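Local coordinates for heavy metal cation tricomponent efflux pump ZneA(CzcA-like) (Cupriavidus metallidurans, PDB 4K0J), which probably exports zinc and possibly other heavy-metal cations across the inner membrane in exchange for protons, as an RND-family pump, at residues D399-R412 / D424-I436. Sequence-based numbering, arbitrary orientation.
Sequences DGAIVVMENILRRR and DIMQSVLQVARPI
N407 reaches from the helix 399-411 across to 424-436, where CG anti to the backbone N (chi1 -153°) carries the amide to a backbone and a side-chain oxygen. At the tip of this side chain ND2 is shared between two weak hydrogen bonds, one to S428 O at 3.1 Å and one to Q431 OE1 at 3.3 Å. The two amide planes stand 78° apart, and ND2 also lies near V432 CB. R412, farther along, can be followed from its base: CB and CG pass S428 OG, the bend at chi2 (66°) brings CD beside that hydroxyl, NE still lies near it, and the extended chain ends with NH2 3.5 Å from D424 OD1 in a weak, long salt bridge, the carboxylate oxygen at the guanidinium edge. The segments take in the end of one predicted transmembrane helix of the RND permease fold and the start of the next, with the R412-D424 pair toward their connection. Apolar contacts run beside the polar ones: I408 CD1 touches I425 CG2 at 3.8 Å and V429 CG1 at 4.0 Å, while V404 CG1 meets that same V429 methyl. At the far end the V403 and I436 side chains slide past each other in opposite directions, CG2 to CD1 3.5 Å, with D399 O also beside CD1; the D399 side chain leads away to T964 and V967 of helix 958-970.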
ATOM      1  N   ASP C 399     -15.169  28.538  32.006  1.00 95.14           N
ATOM      2  CA  ASP C 399     -14.453  28.832  33.243  1.00102.60           C
ATOM      3  C   ASP C 399     -13.166  29.601  32.982  1.00 98.40           C
ATOM      4  O   ASP C 399     -12.640  30.272  33.869  1.00 98.71           O
ATOM      5  CB  ASP C 399     -14.161  27.547  34.013  1.00113.97           C
ATOM      6  CG  ASP C 399     -15.409  26.941  34.611  1.00122.99           C
ATOM      7  OD1 ASP C 399     -16.511  27.407  34.256  1.00125.13           O
ATOM      8  OD2 ASP C 399     -15.290  26.004  35.429  1.00127.16           O
ATOM      9  N   GLY C 400     -12.663  29.506  31.758  1.00 93.70           N
ATOM     10  CA  GLY C 400     -11.529  30.308  31.357  1.00 95.26           C
ATOM     11  C   GLY C 400     -11.958  31.742  31.144  1.00 93.43           C
ATOM     12  O   GLY C 400     -11.148  32.662  31.230  1.00102.82           O
ATOM     13  N   ALA C 401     -13.246  31.934  30.880  1.00 80.11           N
ATOM     14  CA  ALA C 401     -13.765  33.256  30.543  1.00 74.52           C
ATOM     15  C   ALA C 401     -14.521  33.930  31.681  1.00 75.72           C
ATOM     16  O   ALA C 401     -14.407  35.138  31.868  1.00 78.57           O
ATOM     17  CB  ALA C 401     -14.645  33.176  29.300  1.00 73.27           C
ATOM     18  N   ILE C 402     -15.295  33.160  32.437  1.00 85.82           N
ATOM     19  CA  ILE C 402     -16.170  33.750  33.449  1.00103.29           C
ATOM     20  C   ILE C 402     -15.415  34.310  34.653  1.00112.94           C
ATOM     21  O   ILE C 402     -15.930  35.171  35.364  1.00122.15           O
ATOM     22  CB  ILE C 402     -17.261  32.766  33.928  1.00111.27           C
ATOM     23  CG1 ILE C 402     -16.657  31.657  34.787  1.00119.70           C
ATOM     24  CG2 ILE C 402     -18.023  32.189  32.744  1.00109.80           C
ATOM     25  CD1 ILE C 402     -17.677  30.651  35.269  1.00125.51           C
ATOM     26  N   VAL C 403     -14.198  33.828  34.878  1.00111.29           N
ATOM     27  CA  VAL C 403     -13.377  34.340  35.971  1.00110.87           C
ATOM     28  C   VAL C 403     -12.925  35.764  35.676  1.00105.81           C
ATOM     29  O   VAL C 403     -12.836  36.600  36.576  1.00110.78           O
ATOM     30  CB  VAL C 403     -12.143  33.459  36.215  1.00114.38           C
ATOM     31  CG1 VAL C 403     -12.546  32.163  36.898  1.00114.21           C
ATOM     32  CG2 VAL C 403     -11.430  33.180  34.905  1.00115.88           C
ATOM     33  N   VAL C 404     -12.648  36.027  34.402  1.00 94.40           N
ATOM     34  CA  VAL C 404     -12.258  37.350  33.942  1.00 83.73           C
ATOM     35  C   VAL C 404     -13.416  38.319  34.129  1.00 86.44           C
ATOM     36  O   VAL C 404     -13.269  39.379  34.741  1.00 95.47           O
ATOM     37  CB  VAL C 404     -11.874  37.316  32.455  1.00 73.80           C
ATOM     38  CG1 VAL C 404     -11.361  38.671  32.011  1.00 78.16           C
ATOM     39  CG2 VAL C 404     -10.836  36.229  32.203  1.00 67.19           C
ATOM     40  N   MET C 405     -14.574  37.931  33.603  1.00 85.80           N
ATOM     41  CA  MET C 405     -15.798  38.712  33.727  1.00 90.57           C
ATOM     42  C   MET C 405     -16.149  38.987  35.185  1.00 95.68           C
ATOM     43  O   MET C 405     -16.605  40.081  35.524  1.00 99.09           O
ATOM     44  CB  MET C 405     -16.954  37.982  33.040  1.00 93.98           C
ATOM     45  CG  MET C 405     -18.299  38.652  33.218  1.00 96.03           C
ATOM     46  SD  MET C 405     -18.314  40.333  32.576  1.00131.58           S
ATOM     47  CE  MET C 405     -18.034  40.031  30.832  1.00 69.37           C
ATOM     48  N   GLU C 406     -15.939  37.995  36.045  1.00 98.11           N
ATOM     49  CA  GLU C 406     -16.192  38.162  37.472  1.00103.79           C
ATOM     50  C   GLU C 406     -15.203  39.165  38.046  1.00105.16           C
ATOM     51  O   GLU C 406     -15.562  39.997  38.879  1.00114.56           O
ATOM     52  CB  GLU C 406     -16.075  36.823  38.209  1.00105.73           C
ATOM     53  CG  GLU C 406     -16.882  36.733  39.505  1.00108.00           C
ATOM     54  CD  GLU C 406     -16.273  37.526  40.652  1.00113.15           C
ATOM     55  OE1 GLU C 406     -15.043  37.742  40.648  1.00114.90           O
ATOM     56  OE2 GLU C 406     -17.026  37.934  41.562  1.00114.73           O
ATOM     57  N   ASN C 407     -13.958  39.090  37.588  1.00 98.21           N
ATOM     58  CA  ASN C 407     -12.909  39.972  38.086  1.00102.69           C
ATOM     59  C   ASN C 407     -13.044  41.402  37.565  1.00102.44           C
ATOM     60  O   ASN C 407     -12.399  42.318  38.071  1.00104.76           O
ATOM     61  CB  ASN C 407     -11.529  39.410  37.735  1.00105.23           C
ATOM     62  CG  ASN C 407     -10.454  39.852  38.710  1.00106.69           C
ATOM     63  OD1 ASN C 407     -10.699  39.972  39.910  1.00102.99           O
ATOM     64  ND2 ASN C 407      -9.254  40.095  38.196  1.00110.78           N
ATOM     65  N   ILE C 408     -13.885  41.589  36.552  1.00 99.84           N
ATOM     66  CA  ILE C 408     -14.092  42.915  35.975  1.00 97.36           C
ATOM     67  C   ILE C 408     -15.389  43.573  36.453  1.00103.36           C
ATOM     68  O   ILE C 408     -15.395  44.739  36.843  1.00103.13           O
ATOM     69  CB  ILE C 408     -14.073  42.873  34.430  1.00 85.87           C
ATOM     70  CG1 ILE C 408     -12.650  42.625  33.922  1.00 79.70           C
ATOM     71  CG2 ILE C 408     -14.619  44.167  33.846  1.00 82.19           C
ATOM     72  CD1 ILE C 408     -12.498  42.816  32.430  1.00 74.52           C
ATOM     73  N   LEU C 409     -16.483  42.821  36.431  1.00109.90           N
ATOM     74  CA  LEU C 409     -17.794  43.386  36.736  1.00115.50           C
ATOM     75  C   LEU C 409     -18.085  43.444  38.237  1.00129.50           C
ATOM     76  O   LEU C 409     -19.157  43.887  38.652  1.00128.77           O
ATOM     77  CB  LEU C 409     -18.896  42.611  36.002  1.00104.42           C
ATOM     78  CG  LEU C 409     -19.912  43.453  35.221  1.00 92.84           C
ATOM     79  CD1 LEU C 409     -19.205  44.369  34.233  1.00 84.74           C
ATOM     80  CD2 LEU C 409     -20.917  42.565  34.501  1.00 84.36           C
ATOM     81  N   ARG C 410     -17.131  43.004  39.050  1.00142.31           N
ATOM     82  CA  ARG C 410     -17.301  43.025  40.501  1.00154.09           C
ATOM     83  C   ARG C 410     -16.068  43.568  41.211  1.00152.02           C
ATOM     84  O   ARG C 410     -16.135  44.587  41.898  1.00158.31           O
ATOM     85  CB  ARG C 410     -17.643  41.629  41.026  1.00166.15           C
ATOM     86  CG  ARG C 410     -19.065  41.187  40.719  1.00174.86           C
ATOM     87  CD  ARG C 410     -20.075  42.120  41.370  1.00183.23           C
ATOM     88  NE  ARG C 410     -21.434  41.881  40.895  1.00186.37           N
ATOM     89  CZ  ARG C 410     -22.290  41.036  41.460  1.00187.53           C
ATOM     90  NH1 ARG C 410     -21.929  40.338  42.529  1.00188.36           N
ATOM     91  NH2 ARG C 410     -23.507  40.886  40.956  1.00187.29           N
ATOM     92  N   ARG C 411     -14.946  42.877  41.040  1.00143.57           N
ATOM     93  CA  ARG C 411     -13.691  43.265  41.673  1.00146.35           C
ATOM     94  C   ARG C 411     -13.259  44.679  41.277  1.00139.53           C
ATOM     95  O   ARG C 411     -12.831  45.472  42.119  1.00136.52           O
ATOM     96  CB  ARG C 411     -12.594  42.257  41.319  1.00151.62           C
ATOM     97  CG  ARG C 411     -11.193  42.675  41.735  1.00158.81           C
ATOM     98  CD  ARG C 411     -11.059  42.754  43.246  1.00165.47           C
ATOM     99  NE  ARG C 411      -9.802  43.378  43.643  1.00169.71           N
ATOM    100  CZ  ARG C 411      -9.640  44.687  43.806  1.00174.49           C
ATOM    101  NH1 ARG C 411     -10.659  45.514  43.608  1.00175.01           N
ATOM    102  NH2 ARG C 411      -8.460  45.171  44.169  1.00177.85           N
ATOM    103  N   ARG C 412     -13.385  44.986  39.991  1.00129.56           N
ATOM    104  CA  ARG C 412     -12.971  46.279  39.465  1.00117.75           C
ATOM    105  C   ARG C 412     -13.876  47.398  39.966  1.00113.32           C
ATOM    106  O   ARG C 412     -13.415  48.508  40.227  1.00121.01           O
ATOM    107  CB  ARG C 412     -12.965  46.248  37.937  1.00117.53           C
ATOM    108  CG  ARG C 412     -12.455  47.514  37.282  1.00124.53           C
ATOM    109  CD  ARG C 412     -10.981  47.725  37.570  1.00132.49           C
ATOM    110  NE  ARG C 412     -10.485  48.956  36.962  1.00143.11           N
ATOM    111  CZ  ARG C 412     -10.567  50.154  37.534  1.00154.46           C
ATOM    112  NH1 ARG C 412     -11.129  50.282  38.728  1.00160.75           N
ATOM    113  NH2 ARG C 412     -10.091  51.224  36.909  1.00155.71           N
ATOM    114  N   ASP C 424      -9.694  51.177  31.648  1.00107.59           N
ATOM    115  CA  ASP C 424      -8.697  50.216  31.195  1.00116.33           C
ATOM    116  C   ASP C 424      -9.118  48.793  31.528  1.00123.74           C
ATOM    117  O   ASP C 424      -9.032  48.353  32.676  1.00120.47           O
ATOM    118  CB  ASP C 424      -7.326  50.527  31.799  1.00123.25           C
ATOM    119  CG  ASP C 424      -7.377  50.711  33.302  1.00132.71           C
ATOM    120  OD1 ASP C 424      -8.455  51.067  33.822  1.00140.06           O
ATOM    121  OD2 ASP C 424      -6.339  50.500  33.963  1.00132.66           O
ATOM    122  N   ILE C 425      -9.579  48.078  30.509  1.00132.43           N
ATOM    123  CA  ILE C 425     -10.046  46.713  30.683  1.00130.11           C
ATOM    124  C   ILE C 425      -8.899  45.780  31.060  1.00130.94           C
ATOM    125  O   ILE C 425      -8.942  45.129  32.104  1.00132.27           O
ATOM    126  CB  ILE C 425     -10.753  46.175  29.417  1.00125.08           C
ATOM    127  CG1 ILE C 425     -12.130  46.823  29.241  1.00121.18           C
ATOM    128  CG2 ILE C 425     -10.917  44.671  29.506  1.00129.21           C
ATOM    129  CD1 ILE C 425     -12.113  48.146  28.511  1.00125.04           C
ATOM    130  N   MET C 426      -7.865  45.735  30.225  1.00129.79           N
ATOM    131  CA  MET C 426      -6.798  44.749  30.400  1.00128.92           C
ATOM    132  C   MET C 426      -5.812  45.061  31.528  1.00130.24           C
ATOM    133  O   MET C 426      -4.663  44.619  31.503  1.00127.91           O
ATOM    134  CB  MET C 426      -6.057  44.491  29.083  1.00124.57           C
ATOM    135  CG  MET C 426      -5.320  45.685  28.517  1.00125.08           C
ATOM    136  SD  MET C 426      -4.133  45.187  27.253  1.00117.46           S
ATOM    137  CE  MET C 426      -2.951  44.263  28.231  1.00 87.08           C
ATOM    138  N   GLN C 427      -6.269  45.818  32.518  1.00133.84           N
ATOM    139  CA  GLN C 427      -5.519  45.987  33.753  1.00139.90           C
ATOM    140  C   GLN C 427      -6.025  44.951  34.746  1.00131.74           C
ATOM    141  O   GLN C 427      -5.289  44.490  35.619  1.00137.29           O
ATOM    142  CB  GLN C 427      -5.702  47.402  34.308  1.00150.60           C
ATOM    143  CG  GLN C 427      -5.213  47.598  35.739  1.00154.32           C
ATOM    144  CD  GLN C 427      -3.742  47.277  35.913  1.00153.99           C
ATOM    145  OE1 GLN C 427      -2.922  47.571  35.043  1.00155.71           O
ATOM    146  NE2 GLN C 427      -3.399  46.665  37.041  1.00152.45           N
ATOM    147  N   SER C 428      -7.287  44.574  34.583  1.00118.35           N
ATOM    148  CA  SER C 428      -7.930  43.609  35.466  1.00112.77           C
ATOM    149  C   SER C 428      -7.754  42.181  34.960  1.00102.56           C
ATOM    150  O   SER C 428      -7.769  41.231  35.744  1.00 91.05           O
ATOM    151  CB  SER C 428      -9.416  43.935  35.606  1.00118.30           C
ATOM    152  OG  SER C 428      -9.601  45.303  35.928  1.00127.10           O
ATOM    153  N   VAL C 429      -7.582  42.035  33.648  1.00106.33           N
ATOM    154  CA  VAL C 429      -7.441  40.719  33.033  1.00105.14           C
ATOM    155  C   VAL C 429      -6.052  40.145  33.277  1.00109.31           C
ATOM    156  O   VAL C 429      -5.802  38.971  33.014  1.00113.76           O
ATOM    157  CB  VAL C 429      -7.710  40.759  31.513  1.00100.28           C
ATOM    158  CG1 VAL C 429      -8.846  41.722  31.201  1.00102.12           C
ATOM    159  CG2 VAL C 429      -6.450  41.147  30.750  1.00 93.57           C
ATOM    160  N   LEU C 430      -5.151  40.983  33.779  1.00112.07           N
ATOM    161  CA  LEU C 430      -3.781  40.570  34.057  1.00111.95           C
ATOM    162  C   LEU C 430      -3.654  39.956  35.447  1.00108.12           C
ATOM    163  O   LEU C 430      -2.742  39.169  35.708  1.00100.90           O
ATOM    164  CB  LEU C 430      -2.828  41.760  33.914  1.00118.56           C
ATOM    165  CG  LEU C 430      -2.036  41.874  32.608  1.00122.74           C
ATOM    166  CD1 LEU C 430      -2.945  41.781  31.396  1.00122.54           C
ATOM    167  CD2 LEU C 430      -1.245  43.173  32.584  1.00126.44           C
ATOM    168  N   GLN C 431      -4.575  40.318  36.337  1.00114.48           N
ATOM    169  CA  GLN C 431      -4.563  39.819  37.707  1.00118.53           C
ATOM    170  C   GLN C 431      -4.794  38.313  37.750  1.00106.63           C
ATOM    171  O   GLN C 431      -4.086  37.581  38.439  1.00102.06           O
ATOM    172  CB  GLN C 431      -5.638  40.519  38.544  1.00129.10           C
ATOM    173  CG  GLN C 431      -5.501  42.031  38.618  1.00136.12           C
ATOM    174  CD  GLN C 431      -6.581  42.670  39.476  1.00142.25           C
ATOM    175  OE1 GLN C 431      -7.321  41.979  40.177  1.00142.78           O
ATOM    176  NE2 GLN C 431      -6.675  43.994  39.421  1.00144.91           N
ATOM    177  N   VAL C 432      -5.794  37.859  37.004  1.00101.92           N
ATOM    178  CA  VAL C 432      -6.179  36.456  37.015  1.00 99.76           C
ATOM    179  C   VAL C 432      -5.697  35.761  35.734  1.00101.63           C
ATOM    180  O   VAL C 432      -6.126  34.655  35.402  1.00106.70           O
ATOM    181  CB  VAL C 432      -7.710  36.319  37.208  1.00 99.64           C
ATOM    182  CG1 VAL C 432      -8.455  36.654  35.918  1.00100.22           C
ATOM    183  CG2 VAL C 432      -8.078  34.934  37.732  1.00 99.85           C
ATOM    184  N   ALA C 433      -4.776  36.413  35.029  1.00 98.77           N
ATOM    185  CA  ALA C 433      -4.229  35.875  33.787  1.00 93.12           C
ATOM    186  C   ALA C 433      -3.405  34.603  33.995  1.00 92.30           C
ATOM    187  O   ALA C 433      -3.762  33.552  33.479  1.00 92.60           O
ATOM    188  CB  ALA C 433      -3.401  36.927  33.068  1.00 98.01           C
ATOM    189  N   ARG C 434      -2.304  34.708  34.739  1.00 95.97           N
ATOM    190  CA  ARG C 434      -1.420  33.561  35.003  1.00 97.65           C
ATOM    191  C   ARG C 434      -2.123  32.292  35.532  1.00107.50           C
ATOM    192  O   ARG C 434      -1.880  31.191  35.015  1.00104.73           O
ATOM    193  CB  ARG C 434      -0.252  33.955  35.923  1.00 89.38           C
ATOM    194  CG  ARG C 434       0.739  34.934  35.311  1.00 90.87           C
ATOM    195  CD  ARG C 434       1.687  34.254  34.334  1.00 90.46           C
ATOM    196  NE  ARG C 434       2.556  33.277  34.989  1.00 88.91           N
ATOM    197  CZ  ARG C 434       3.709  33.575  35.580  1.00 83.25           C
ATOM    198  NH1 ARG C 434       4.139  34.827  35.612  1.00 80.98           N
ATOM    199  NH2 ARG C 434       4.432  32.619  36.145  1.00 79.25           N
ATOM    200  N   PRO C 435      -2.994  32.433  36.556  1.00115.84           N
ATOM    201  CA  PRO C 435      -3.700  31.234  37.021  1.00119.24           C
ATOM    202  C   PRO C 435      -4.643  30.668  35.962  1.00121.29           C
ATOM    203  O   PRO C 435      -5.029  29.504  36.055  1.00123.40           O
ATOM    204  CB  PRO C 435      -4.512  31.746  38.217  1.00118.63           C
ATOM    205  CG  PRO C 435      -3.828  32.990  38.645  1.00120.93           C
ATOM    206  CD  PRO C 435      -3.319  33.606  37.388  1.00119.88           C
ATOM    207  N   ILE C 436      -5.006  31.482  34.973  1.00114.65           N
ATOM    208  CA  ILE C 436      -5.887  31.034  33.897  1.00 99.82           C
ATOM    209  C   ILE C 436      -5.136  30.348  32.759  1.00 93.45           C
ATOM    210  O   ILE C 436      -5.538  29.282  32.316  1.00 98.40           O
ATOM    211  CB  ILE C 436      -6.772  32.175  33.360  1.00 95.11           C
ATOM    212  CG1 ILE C 436      -8.026  32.284  34.217  1.00 93.11           C
ATOM    213  CG2 ILE C 436      -7.174  31.923  31.915  1.00 92.76           C
ATOM    214  CD1 ILE C 436      -8.724  30.956  34.408  1.00 88.31           C
TER